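Local coordinates for putative NADPH:quinone reductase (Bacillus thuringiensis, PDB 3GMS), which probably reduces quinones with NADPH as hydride donor, as a member of the medium-chain dehydrogenase/reductase family, at residues G5-F10 / P63-Y68; K88-L93 / D108-I113; R171-T176 / Y192-S197; D219-P224 / G243-I248. One frame throughout, in Å; residues are numbered along the deposited sequence.

Contact 1 (G5-F10 / P63-Y68); sequences GKLIQF and PNIPGY
F10 and N64 pair through their backbones in a single antiparallel bridge: F10 N gives its proton to N64 O at 3.1 Å, and N64 N returns a bond to F10 O. With the directions of the two segments 115° apart, the pairing goes no further, and contact passes to side chains. On Q9, CB comes nearest N64 O, and chi1 (-171°) sets CG anti to the backbone N, 3.6 Å from P63 CB. The chain then bends at chi2 and runs beside the P63 ring, pointing the same way; CD touches P63 CB and CG, as does OE1, while NE2 turns to E23 on strand 20-26. That strand is the antiparallel partner of 4-10, so the loop 63-68, in the GroES-like region of the chain, packs against a two-stranded sheet. Two residues before Q9, L7 crosses the I65 side chain at about a right angle, CD1 to CD1 at 3.7 Å. F10 lies alongside N64 and brings CE2, at its ring edge, to 3.9 Å from P66 CG. I8 O, buried here without a hydrogen-bond partner, has I65 CG2 at 3.2 Å and P66 CD at 3.3 Å against it, with a CA-H...O contact from I65 CA.

Contact 2 (K88-L93 / D108-I113); sequences KRVLPL and DFVVPI
V90, L91 and P92 run antiparallel to P112, V111 and V110, the axes of the two short strands 4.5 Å apart at closest and their directions at 148°. L91 and V111 form the hydrogen-bonded pair, exchanging bonds through N and O, and I113 N adds a third to R89 O at 3.0 Å. On the face that carries V90 and V110, V110 CG1 sits 3.5 Å from V90 CB and also touches both methyls of V90; V37 and V35 of strand 34-43 cover this side. The other face belongs to L91 and V111. Here L91 CG lies anti to its carbonyl carbon (chi1 -44°) and meets I113 CD1 at 3.8 Å, the two side chains crossing at about a right angle. L93 CD1 reaches V111 CG2 at 4.0 Å, and W280 and F284 of helix 277-292 pack on both residues. At the end of the pairing, I113 CG2 lies over one face of the R89 guanidinium, 3.8 Å from NH1. One water accepts from R89 NH1 and donates to I113 O; a second donates to both R89 O and I113 O. R89 NH2 bonds to I117 O and forms a salt bridge with D119. At this border of apolar side-chain packing, then, a methyl lies over one face of the guanidinium, while a water, a carbonyl and the D119 carboxylate probably help balance its charge.

Contact 3 (R171-T176 / Y192-S197); sequences RLIAVT and YVIDTS
A174 lies between Y192 and I194 in a parallel pairing, A174 N bonding to Y192 O and A174 O accepting from I194 N at 2.6 Å, a short bond. I194 O then accepts from T176 N, and T176 O from T196 N at 2.9 Å. At the opposite end the bond from Y192 N to L172 O is weak. Side chains fill in on both faces. On that of I173 and V175, I173 CG2 meets I194 CD1 at 3.6 Å, and V175 CG1 meets T196 CG2 at 3.7 Å, these last two side chains crossing at about a right angle. On the other, V193 spreads its methyls between two partners, CG2 to A174 CB at 3.9 Å and CG1 to T176 OG1 at 3.6 Å. The hydroxyl of T176 stands between the backbone N and the carbonyl carbon (chi1 60°), and its hydrogen bond is to N178 O, just past the strand. D195, in the last bridge with T176, opens an Asx turn: OD1 accepts from S197 N and, at 2.6 Å, from S197 OG, both from the same face of the carboxylate, which ties down the chain as it leaves the strand. The pair frames a beta-alpha-beta unit of the Rossmann-type domain. Its connecting helix 182-188 places L185 against A174, T176 and V193; helix 201-208 covers the face of V175 and I194, opposite the one on which L185 lies; strand 147-150 flanks 171-176, leaving 192-195 outermost in the six-stranded parallel sheet.

Contact 4 (D219-P224 / G243-I248); sequences DSIGGP and GLLSGI
I221 O is gripped twice by S246, whose N bonds on a lone pair in the carbonyl plane at 2.9 Å and whose OG donates at 2.6 Å, tilted 29° from that plane. The hydroxyl can do this because it stands between its own backbone N and carbonyl carbon (chi1 70°); it also accepts from I248 N, closing an ST turn. Purely backbone bonds lie to either end: L245 N to S220 O at 3.0 Å, and G223 N to I248 O at 2.7 Å. Carboxylate bonds shape the 219-224 loop from within. D219 OD1 takes G222 N on its syn side and I221 N from above its plane, while OD2 is joined to G243 O by a water. Apolar contact is slighter: I248 CG2 packs 3.6 Å from G223 CA, and L244 CD1 touches G222 CA. With no side chain, G222 lets I248 O and L244 CD1 come close to its backbone. In the Rossmann-type domain these are the loops that follow neighbouring parallel strands: D219 ends strand 214-219 and is held by N151, just beyond strand 147-150; G223 leads into helix 223-231; the loop containing 243-248 runs from strand 237-241 toward helix 252-257.

How the contacts relate
From the N terminus, contact 1 closes the first loop, bringing 63-68 back to the opening strand 4-10. Contact 2 follows with a much shorter closure, only 14 residues between its segments, inside the mixed sheet; Y68 O touches L93 CD2, so the two meet directly although their centres lie 19 Å apart. The chain then passes into the Rossmann-type domain, where contact 3 closes around helix 182-188 and contact 4 around helix 223-231 and strand 237-241. All four closures come in series, none enclosing or crossing another. Contacts 3 and 4 approach within about 6 Å at their nearest atoms without touching, whereas contacts 2 and 3 lie on opposite sides of the chain's centre.

Contact 1 (G5-F10 / P63-Y68)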
loop_
_atom_site.group_PDB
_atom_site.type_symbol
_atom_site.label_atom_id
_atom_site.label_comp_id
_atom_site.label_asym_id
_atom_site.label_seq_id
_atom_site.Cartn_x
_atom_site.Cartn_y
_atom_site.Cartn_z
ATOM N N GLY A 5 0.008 -7.664 -26.842
ATOM C CA GLY A 5 -0.425 -6.871 -25.699
ATOM C C GLY A 5 0.569 -5.771 -25.442
ATOM O O GLY A 5 1.787 -5.962 -25.560
ATOM N N LYS A 6 0.054 -4.615 -25.065
ATOM C CA LYS A 6 0.920 -3.506 -24.753
ATOM C C LYS A 6 1.438 -3.689 -23.319
ATOM O O LYS A 6 0.754 -4.291 -22.481
ATOM C CB LYS A 6 0.124 -2.206 -24.849
ATOM C CG LYS A 6 0.989 -0.959 -24.777
ATOM C CD LYS A 6 0.133 0.314 -24.817
ATOM C CE LYS A 6 -0.768 0.358 -26.058
ATOM N NZ LYS A 6 -1.024 1.777 -26.422
ATOM N N LEU A 7 2.609 -3.138 -23.032
ATOM C CA LEU A 7 3.177 -3.252 -21.673
ATOM C C LEU A 7 4.121 -2.122 -21.420
ATOM O O LEU A 7 4.720 -1.607 -22.361
ATOM C CB LEU A 7 3.956 -4.549 -21.489
ATOM C CG LEU A 7 5.265 -4.769 -22.259
ATOM C CD1 LEU A 7 6.292 -5.577 -21.444
ATOM C CD2 LEU A 7 4.949 -5.508 -23.536
ATOM N N ILE A 8 4.251 -1.735 -20.150
ATOM C CA ILE A 8 5.307 -0.818 -19.738
ATOM C C ILE A 8 6.418 -1.663 -19.113
ATOM O O ILE A 8 6.146 -2.503 -18.255
ATOM C CB ILE A 8 4.803 0.209 -18.675
ATOM C CG1 ILE A 8 3.570 0.970 -19.179
ATOM C CG2 ILE A 8 5.919 1.143 -18.281
ATOM C CD1 ILE A 8 3.753 1.643 -20.534
ATOM N N GLN A 9 7.662 -1.433 -19.536
ATOM C CA GLN A 9 8.814 -2.212 -19.122
ATOM C C GLN A 9 10.001 -1.276 -18.885
ATOM O O GLN A 9 10.052 -0.202 -19.500
ATOM C CB GLN A 9 9.154 -3.169 -20.283
ATOM C CG GLN A 9 10.151 -4.182 -19.986
ATOM C CD GLN A 9 9.855 -5.504 -20.680
ATOM O OE1 GLN A 9 9.496 -6.470 -20.026
ATOM N NE2 GLN A 9 10.034 -5.557 -21.995
ATOM N N PHE A 10 10.908 -1.654 -17.985
ATOM C CA PHE A 10 12.233 -1.031 -17.883
ATOM C C PHE A 10 13.283 -2.115 -17.958
ATOM O O PHE A 10 13.108 -3.200 -17.410
ATOM C CB PHE A 10 12.436 -0.193 -16.611
ATOM C CG PHE A 10 12.128 -0.929 -15.314
ATOM C CD1 PHE A 10 13.154 -1.361 -14.492
ATOM C CD2 PHE A 10 10.802 -1.136 -14.910
ATOM C CE1 PHE A 10 12.880 -2.037 -13.292
ATOM C CE2 PHE A 10 10.513 -1.812 -13.720
ATOM C CZ PHE A 10 11.547 -2.247 -12.904
ATOM N N PRO A 63 14.387 -7.530 -17.786
ATOM C CA PRO A 63 13.540 -6.365 -17.660
ATOM C C PRO A 63 12.342 -6.685 -16.763
ATOM O O PRO A 63 12.043 -7.874 -16.514
ATOM C CB PRO A 63 13.082 -6.116 -19.086
ATOM C CG PRO A 63 12.991 -7.520 -19.700
ATOM C CD PRO A 63 14.113 -8.292 -19.026
ATOM N N ASN A 64 11.645 -5.643 -16.309
ATOM C CA ASN A 64 10.529 -5.890 -15.406
ATOM C C ASN A 64 9.350 -5.005 -15.767
ATOM O O ASN A 64 9.546 -3.890 -16.282
ATOM C CB ASN A 64 10.989 -5.594 -13.977
ATOM C CG ASN A 64 9.858 -5.670 -12.974
ATOM O OD1 ASN A 64 9.303 -4.634 -12.541
ATOM N ND2 ASN A 64 9.463 -6.904 -12.635
ATOM N N ILE A 65 8.139 -5.493 -15.488
ATOM C CA ILE A 65 6.902 -4.701 -15.701
ATOM C C ILE A 65 6.462 -4.144 -14.342
ATOM O O ILE A 65 6.233 -4.917 -13.431
ATOM C CB ILE A 65 5.776 -5.531 -16.335
ATOM C CG1 ILE A 65 6.222 -6.058 -17.711
ATOM C CG2 ILE A 65 4.520 -4.671 -16.537
ATOM C CD1 ILE A 65 5.348 -7.189 -18.269
ATOM N N PRO A 66 6.388 -2.808 -14.183
ATOM C CA PRO A 66 6.013 -2.357 -12.835
ATOM C C PRO A 66 4.513 -2.533 -12.492
ATOM O O PRO A 66 3.691 -2.795 -13.373
ATOM C CB PRO A 66 6.282 -0.850 -12.845
ATOM C CG PRO A 66 6.835 -0.513 -14.160
ATOM C CD PRO A 66 6.734 -1.685 -15.085
ATOM N N GLY A 67 4.176 -2.279 -11.228
ATOM C CA GLY A 67 2.774 -2.297 -10.803
ATOM C C GLY A 67 2.379 -3.517 -9.989
ATOM O O GLY A 67 2.480 -4.672 -10.426
ATOM N N TYR A 68 1.922 -3.252 -8.780
ATOM C CA TYR A 68 1.508 -4.345 -7.879
ATOM C C TYR A 68 0.032 -4.521 -7.807
ATOM O O TYR A 68 -0.444 -5.550 -7.267
ATOM C CB TYR A 68 2.060 -4.162 -6.448
ATOM C CG TYR A 68 3.525 -4.430 -6.383
ATOM C CD1 TYR A 68 4.014 -5.733 -6.385
ATOM C CD2 TYR A 68 4.437 -3.382 -6.425
ATOM C CE1 TYR A 68 5.379 -6.002 -6.330
ATOM C CE2 TYR A 68 5.825 -3.641 -6.359
ATOM C CZ TYR A 68 6.276 -4.943 -6.325
ATOM O OH TYR A 68 7.624 -5.227 -6.298
#

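Contact 2 (K88-L93 / D108-I113)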
loop_
_atom_site.group_PDB
_atom_site.type_symbol
_atom_site.label_atom_id
_atom_site.label_comp_id
_atom_site.label_asym_id
_atom_site.label_seq_id
_atom_site.Cartn_x
_atom_site.Cartn_y
_atom_site.Cartn_z
ATOM N N LYS A 88 -15.586 -12.064 -15.282
ATOM C CA LYS A 88 -15.657 -11.511 -13.911
ATOM C C LYS A 88 -14.636 -10.377 -13.735
ATOM O O LYS A 88 -13.577 -10.443 -14.311
ATOM C CB LYS A 88 -15.375 -12.593 -12.863
ATOM C CG LYS A 88 -16.461 -13.688 -12.697
ATOM C CD LYS A 88 -17.675 -13.203 -11.909
ATOM C CE LYS A 88 -18.644 -14.366 -11.622
ATOM N NZ LYS A 88 -19.035 -15.048 -12.886
ATOM N N ARG A 89 -14.974 -9.351 -12.943
ATOM C CA ARG A 89 -14.022 -8.302 -12.543
ATOM C C ARG A 89 -13.243 -8.788 -11.317
ATOM O O ARG A 89 -13.833 -9.226 -10.333
ATOM C CB ARG A 89 -14.743 -6.977 -12.190
ATOM C CG ARG A 89 -14.320 -5.793 -13.083
ATOM C CD ARG A 89 -14.864 -4.389 -12.683
ATOM N NE ARG A 89 -15.980 -4.525 -11.786
ATOM C CZ ARG A 89 -16.145 -3.792 -10.699
ATOM N NH1 ARG A 89 -17.154 -4.059 -9.902
ATOM N NH2 ARG A 89 -15.283 -2.826 -10.393
ATOM N N VAL A 90 -11.919 -8.676 -11.390
ATOM C CA VAL A 90 -11.016 -9.264 -10.409
ATOM C C VAL A 90 -9.779 -8.394 -10.199
ATOM O O VAL A 90 -9.414 -7.615 -11.089
ATOM C CB VAL A 90 -10.496 -10.678 -10.862
ATOM C CG1 VAL A 90 -11.683 -11.635 -11.146
ATOM C CG2 VAL A 90 -9.569 -10.614 -12.029
ATOM N N LEU A 91 -9.129 -8.572 -9.050
ATOM C CA LEU A 91 -7.741 -8.077 -8.905
ATOM C C LEU A 91 -6.772 -9.221 -9.218
ATOM O O LEU A 91 -6.755 -10.223 -8.488
ATOM C CB LEU A 91 -7.476 -7.558 -7.482
ATOM C CG LEU A 91 -8.568 -6.691 -6.852
ATOM C CD1 LEU A 91 -8.157 -6.329 -5.394
ATOM C CD2 LEU A 91 -8.910 -5.432 -7.687
ATOM N N PRO A 92 -5.992 -9.096 -10.296
ATOM C CA PRO A 92 -5.064 -10.222 -10.562
ATOM C C PRO A 92 -3.695 -10.036 -9.861
ATOM O O PRO A 92 -2.744 -9.508 -10.458
ATOM C CB PRO A 92 -4.939 -10.182 -12.063
ATOM C CG PRO A 92 -5.083 -8.712 -12.442
ATOM C CD PRO A 92 -6.011 -8.106 -11.412
ATOM N N LEU A 93 -3.615 -10.421 -8.599
ATOM C CA LEU A 93 -2.481 -10.010 -7.746
ATOM C C LEU A 93 -1.443 -11.120 -7.659
ATOM O O LEU A 93 -1.732 -12.253 -8.025
ATOM C CB LEU A 93 -2.993 -9.590 -6.365
ATOM C CG LEU A 93 -4.131 -8.567 -6.347
ATOM C CD1 LEU A 93 -4.642 -8.270 -4.929
ATOM C CD2 LEU A 93 -3.674 -7.238 -7.022
ATOM N N ASP A 108 -5.125 -18.959 -7.554
ATOM C CA ASP A 108 -5.103 -18.797 -6.086
ATOM C C ASP A 108 -5.195 -17.363 -5.605
ATOM O O ASP A 108 -5.687 -17.090 -4.519
ATOM C CB ASP A 108 -3.821 -19.423 -5.487
ATOM C CG ASP A 108 -3.827 -20.935 -5.567
ATOM O OD1 ASP A 108 -4.782 -21.490 -6.164
ATOM O OD2 ASP A 108 -2.876 -21.548 -5.041
ATOM N N PHE A 109 -4.704 -16.445 -6.416
ATOM C CA PHE A 109 -4.511 -15.075 -5.939
ATOM C C PHE A 109 -5.383 -14.082 -6.684
ATOM O O PHE A 109 -5.171 -12.871 -6.598
ATOM C CB PHE A 109 -3.038 -14.678 -6.089
ATOM C CG PHE A 109 -2.101 -15.663 -5.455
ATOM C CD1 PHE A 109 -2.332 -16.111 -4.146
ATOM C CD2 PHE A 109 -1.016 -16.167 -6.173
ATOM C CE1 PHE A 109 -1.473 -17.062 -3.540
ATOM C CE2 PHE A 109 -0.164 -17.118 -5.572
ATOM C CZ PHE A 109 -0.405 -17.549 -4.261
ATOM N N VAL A 110 -6.332 -14.595 -7.463
ATOM C CA VAL A 110 -7.321 -13.755 -8.113
ATOM C C VAL A 110 -8.406 -13.338 -7.103
ATOM O O VAL A 110 -9.076 -14.179 -6.504
ATOM C CB VAL A 110 -7.927 -14.503 -9.339
ATOM C CG1 VAL A 110 -9.086 -13.750 -9.870
ATOM C CG2 VAL A 110 -6.864 -14.686 -10.445
ATOM N N VAL A 111 -8.575 -12.041 -6.885
ATOM C CA VAL A 111 -9.580 -11.548 -5.945
ATOM C C VAL A 111 -10.838 -11.058 -6.661
ATOM O O VAL A 111 -10.807 -10.036 -7.352
ATOM C CB VAL A 111 -9.015 -10.357 -5.079
ATOM C CG1 VAL A 111 -10.040 -9.871 -4.096
ATOM C CG2 VAL A 111 -7.687 -10.757 -4.371
ATOM N N PRO A 112 -11.974 -11.762 -6.473
ATOM C CA PRO A 112 -13.238 -11.332 -7.086
ATOM C C PRO A 112 -13.689 -10.002 -6.524
ATOM O O PRO A 112 -13.593 -9.800 -5.327
ATOM C CB PRO A 112 -14.233 -12.426 -6.630
ATOM C CG PRO A 112 -13.376 -13.626 -6.338
ATOM C CD PRO A 112 -12.125 -13.020 -5.701
ATOM N N ILE A 113 -14.189 -9.109 -7.386
ATOM C CA ILE A 113 -14.711 -7.814 -6.956
ATOM C C ILE A 113 -16.228 -7.746 -7.254
ATOM O O ILE A 113 -16.638 -8.054 -8.359
ATOM C CB ILE A 113 -14.008 -6.663 -7.691
ATOM C CG1 ILE A 113 -12.515 -6.678 -7.314
ATOM C CG2 ILE A 113 -14.664 -5.325 -7.320
ATOM C CD1 ILE A 113 -12.196 -6.263 -5.850
HETATM O O HOH W 1 -18.055 -6.804 -10.351
HETATM O O HOH W 2 -16.368 -10.416 -9.799
#

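Contact 3 (R171-T176 / Y192-S197)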
loop_
_atom_site.group_PDB
_atom_site.type_symbol
_atom_site.label_atom_id
_atom_site.label_comp_id
_atom_site.label_asym_id
_atom_site.label_seq_id
_atom_site.Cartn_x
_atom_site.Cartn_y
_atom_site.Cartn_z
ATOM N N ARG A 171 -6.917 4.245 19.649
ATOM C CA ARG A 171 -6.714 5.670 19.616
ATOM C C ARG A 171 -5.534 5.948 18.695
ATOM O O ARG A 171 -4.418 5.484 18.956
ATOM C CB ARG A 171 -6.466 6.177 21.059
ATOM C CG ARG A 171 -6.330 7.675 21.172
ATOM C CD ARG A 171 -6.175 8.152 22.642
ATOM N NE ARG A 171 -6.048 9.612 22.684
ATOM C CZ ARG A 171 -5.251 10.276 23.521
ATOM N NH1 ARG A 171 -4.499 9.595 24.386
ATOM N NH2 ARG A 171 -5.191 11.615 23.480
ATOM N N LEU A 172 -5.776 6.676 17.597
ATOM C CA LEU A 172 -4.691 7.052 16.707
ATOM C C LEU A 172 -4.167 8.443 16.953
ATOM O O LEU A 172 -4.907 9.429 16.918
ATOM C CB LEU A 172 -5.103 6.932 15.219
ATOM C CG LEU A 172 -4.079 7.521 14.237
ATOM C CD1 LEU A 172 -2.865 6.588 14.067
ATOM C CD2 LEU A 172 -4.710 7.789 12.874
ATOM N N ILE A 173 -2.873 8.518 17.186
ATOM C CA ILE A 173 -2.184 9.772 17.111
ATOM C C ILE A 173 -1.431 9.874 15.783
ATOM O O ILE A 173 -0.375 9.246 15.559
ATOM C CB ILE A 173 -1.257 10.009 18.369
ATOM C CG1 ILE A 173 -2.078 9.970 19.671
ATOM C CG2 ILE A 173 -0.440 11.333 18.171
ATOM C CD1 ILE A 173 -1.240 9.790 20.966
ATOM N N ALA A 174 -1.996 10.677 14.872
ATOM C CA ALA A 174 -1.373 10.951 13.576
ATOM C C ALA A 174 -0.223 11.917 13.715
ATOM O O ALA A 174 -0.367 12.972 14.366
ATOM C CB ALA A 174 -2.412 11.544 12.589
ATOM N N VAL A 175 0.902 11.565 13.117
ATOM C CA VAL A 175 2.079 12.438 13.037
ATOM C C VAL A 175 2.322 12.814 11.585
ATOM O O VAL A 175 2.533 11.939 10.734
ATOM C CB VAL A 175 3.344 11.750 13.648
ATOM C CG1 VAL A 175 4.561 12.671 13.603
ATOM C CG2 VAL A 175 3.066 11.297 15.061
ATOM N N THR A 176 2.308 14.117 11.304
ATOM C CA THR A 176 2.404 14.640 9.949
ATOM C C THR A 176 3.514 15.693 9.852
ATOM O O THR A 176 3.913 16.302 10.874
ATOM C CB THR A 176 1.074 15.314 9.497
ATOM O OG1 THR A 176 0.769 16.407 10.386
ATOM C CG2 THR A 176 -0.097 14.332 9.482
ATOM N N TYR A 192 -5.906 12.748 17.351
ATOM C CA TYR A 192 -5.079 13.940 17.415
ATOM C C TYR A 192 -4.125 13.925 16.227
ATOM O O TYR A 192 -3.739 12.857 15.736
ATOM C CB TYR A 192 -4.256 13.924 18.712
ATOM C CG TYR A 192 -3.709 15.285 19.093
ATOM C CD1 TYR A 192 -4.466 16.164 19.870
ATOM C CD2 TYR A 192 -2.445 15.700 18.649
ATOM C CE1 TYR A 192 -3.958 17.426 20.220
ATOM C CE2 TYR A 192 -1.929 16.960 18.986
ATOM C CZ TYR A 192 -2.698 17.809 19.773
ATOM O OH TYR A 192 -2.185 19.051 20.106
ATOM N N VAL A 193 -3.714 15.096 15.774
ATOM C CA VAL A 193 -2.751 15.180 14.713
ATOM C C VAL A 193 -1.613 16.021 15.207
ATOM O O VAL A 193 -1.797 17.189 15.568
ATOM C CB VAL A 193 -3.349 15.757 13.387
ATOM C CG1 VAL A 193 -2.263 15.948 12.324
ATOM C CG2 VAL A 193 -4.483 14.883 12.890
ATOM N N ILE A 194 -0.438 15.416 15.267
ATOM C CA ILE A 194 0.787 16.156 15.571
ATOM C C ILE A 194 1.494 16.623 14.312
ATOM O O ILE A 194 2.080 15.826 13.544
ATOM C CB ILE A 194 1.777 15.337 16.462
ATOM C CG1 ILE A 194 1.057 14.722 17.675
ATOM C CG2 ILE A 194 2.999 16.199 16.819
ATOM C CD1 ILE A 194 1.992 13.895 18.634
ATOM N N ASP A 195 1.467 17.940 14.119
ATOM C CA ASP A 195 2.106 18.541 12.974
ATOM C C ASP A 195 3.478 18.950 13.431
ATOM O O ASP A 195 3.609 19.899 14.213
ATOM C CB ASP A 195 1.269 19.745 12.492
ATOM C CG ASP A 195 1.955 20.570 11.407
ATOM O OD1 ASP A 195 3.109 20.308 11.015
ATOM O OD2 ASP A 195 1.302 21.520 10.931
ATOM N N THR A 196 4.493 18.217 12.976
ATOM C CA THR A 196 5.861 18.396 13.447
ATOM C C THR A 196 6.575 19.635 12.894
ATOM O O THR A 196 7.681 19.936 13.313
ATOM C CB THR A 196 6.753 17.127 13.252
ATOM O OG1 THR A 196 6.786 16.759 11.879
ATOM C CG2 THR A 196 6.245 15.952 14.083
ATOM N N SER A 197 5.957 20.355 11.959
ATOM C CA SER A 197 6.500 21.665 11.588
ATOM C C SER A 197 6.095 22.692 12.652
ATOM O O SER A 197 6.655 23.780 12.701
ATOM C CB SER A 197 6.061 22.105 10.196
ATOM O OG SER A 197 4.658 22.259 10.129
#

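Contact 4 (D219-P224 / G243-I248)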
loop_
_atom_site.group_PDB
_atom_site.type_symbol
_atom_site.label_atom_id
_atom_site.label_comp_id
_atom_site.label_asym_id
_atom_site.label_seq_id
_atom_site.Cartn_x
_atom_site.Cartn_y
_atom_site.Cartn_z
ATOM N N ASP A 219 6.342 3.389 11.698
ATOM C CA ASP A 219 7.276 4.315 11.052
ATOM C C ASP A 219 7.404 4.042 9.543
ATOM O O ASP A 219 7.706 2.907 9.129
ATOM C CB ASP A 219 8.619 4.198 11.761
ATOM C CG ASP A 219 9.739 5.018 11.106
ATOM O OD1 ASP A 219 9.506 6.135 10.613
ATOM O OD2 ASP A 219 10.889 4.533 11.143
ATOM N N SER A 220 7.163 5.091 8.764
ATOM C CA SER A 220 7.326 5.084 7.311
ATOM C C SER A 220 8.577 5.843 6.874
ATOM O O SER A 220 8.953 5.791 5.708
ATOM C CB SER A 220 6.102 5.734 6.634
ATOM O OG SER A 220 4.958 4.946 6.859
ATOM N N ILE A 221 9.220 6.548 7.810
ATOM C CA ILE A 221 10.266 7.514 7.458
ATOM C C ILE A 221 11.677 7.071 7.790
ATOM O O ILE A 221 12.586 7.224 6.969
ATOM C CB ILE A 221 10.015 8.883 8.188
ATOM C CG1 ILE A 221 8.611 9.420 7.857
ATOM C CG2 ILE A 221 11.101 9.921 7.807
ATOM C CD1 ILE A 221 8.256 10.756 8.601
ATOM N N GLY A 222 11.868 6.534 8.991
ATOM C CA GLY A 222 13.220 6.165 9.440
ATOM C C GLY A 222 14.045 7.347 9.946
ATOM O O GLY A 222 13.499 8.434 10.203
ATOM N N GLY A 223 15.360 7.129 10.077
ATOM C CA GLY A 223 16.302 8.158 10.556
ATOM C C GLY A 223 15.899 8.754 11.902
ATOM O O GLY A 223 15.286 8.070 12.728
ATOM N N PRO A 224 16.229 10.042 12.120
ATOM C CA PRO A 224 15.869 10.774 13.343
ATOM C C PRO A 224 14.371 10.789 13.669
ATOM O O PRO A 224 13.995 10.657 14.843
ATOM C CB PRO A 224 16.355 12.202 13.041
ATOM C CG PRO A 224 17.499 12.010 12.125
ATOM C CD PRO A 224 17.100 10.851 11.242
ATOM N N GLY A 243 8.213 1.482 6.002
ATOM C CA GLY A 243 8.813 2.246 4.905
ATOM C C GLY A 243 10.070 2.966 5.361
ATOM O O GLY A 243 10.369 3.004 6.560
ATOM N N LEU A 244 10.793 3.539 4.402
ATOM C CA LEU A 244 12.066 4.217 4.676
ATOM C C LEU A 244 12.225 5.486 3.843
ATOM O O LEU A 244 13.206 5.661 3.098
ATOM C CB LEU A 244 13.238 3.236 4.454
ATOM C CG LEU A 244 14.561 3.593 5.158
ATOM C CD1 LEU A 244 14.405 3.386 6.636
ATOM C CD2 LEU A 244 15.780 2.814 4.578
ATOM N N LEU A 245 11.274 6.399 3.976
ATOM C CA LEU A 245 11.248 7.590 3.120
ATOM C C LEU A 245 12.522 8.414 3.211
ATOM O O LEU A 245 12.907 9.058 2.248
ATOM C CB LEU A 245 10.054 8.489 3.449
ATOM C CG LEU A 245 8.663 7.976 3.061
ATOM C CD1 LEU A 245 7.599 8.952 3.541
ATOM C CD2 LEU A 245 8.566 7.738 1.541
ATOM N N SER A 246 13.155 8.409 4.379
ATOM C CA SER A 246 14.355 9.220 4.596
ATOM C C SER A 246 15.592 8.567 3.984
ATOM O O SER A 246 16.612 9.221 3.800
ATOM C CB SER A 246 14.589 9.434 6.090
ATOM O OG SER A 246 14.998 8.225 6.706
ATOM N N GLY A 247 15.513 7.265 3.707
ATOM C CA GLY A 247 16.657 6.503 3.235
ATOM C C GLY A 247 17.640 6.072 4.308
ATOM O O GLY A 247 18.672 5.499 3.984
ATOM N N ILE A 248 17.319 6.332 5.579
ATOM C CA ILE A 248 18.231 6.138 6.717
ATOM C C ILE A 248 17.615 5.189 7.746
ATOM O O ILE A 248 16.504 5.426 8.248
ATOM C CB ILE A 248 18.545 7.498 7.437
ATOM C CG1 ILE A 248 19.318 8.449 6.515
ATOM C CG2 ILE A 248 19.320 7.292 8.760
ATOM C CD1 ILE A 248 19.252 9.878 6.974
HETATM O O HOH W 3 11.958 3.104 8.942
#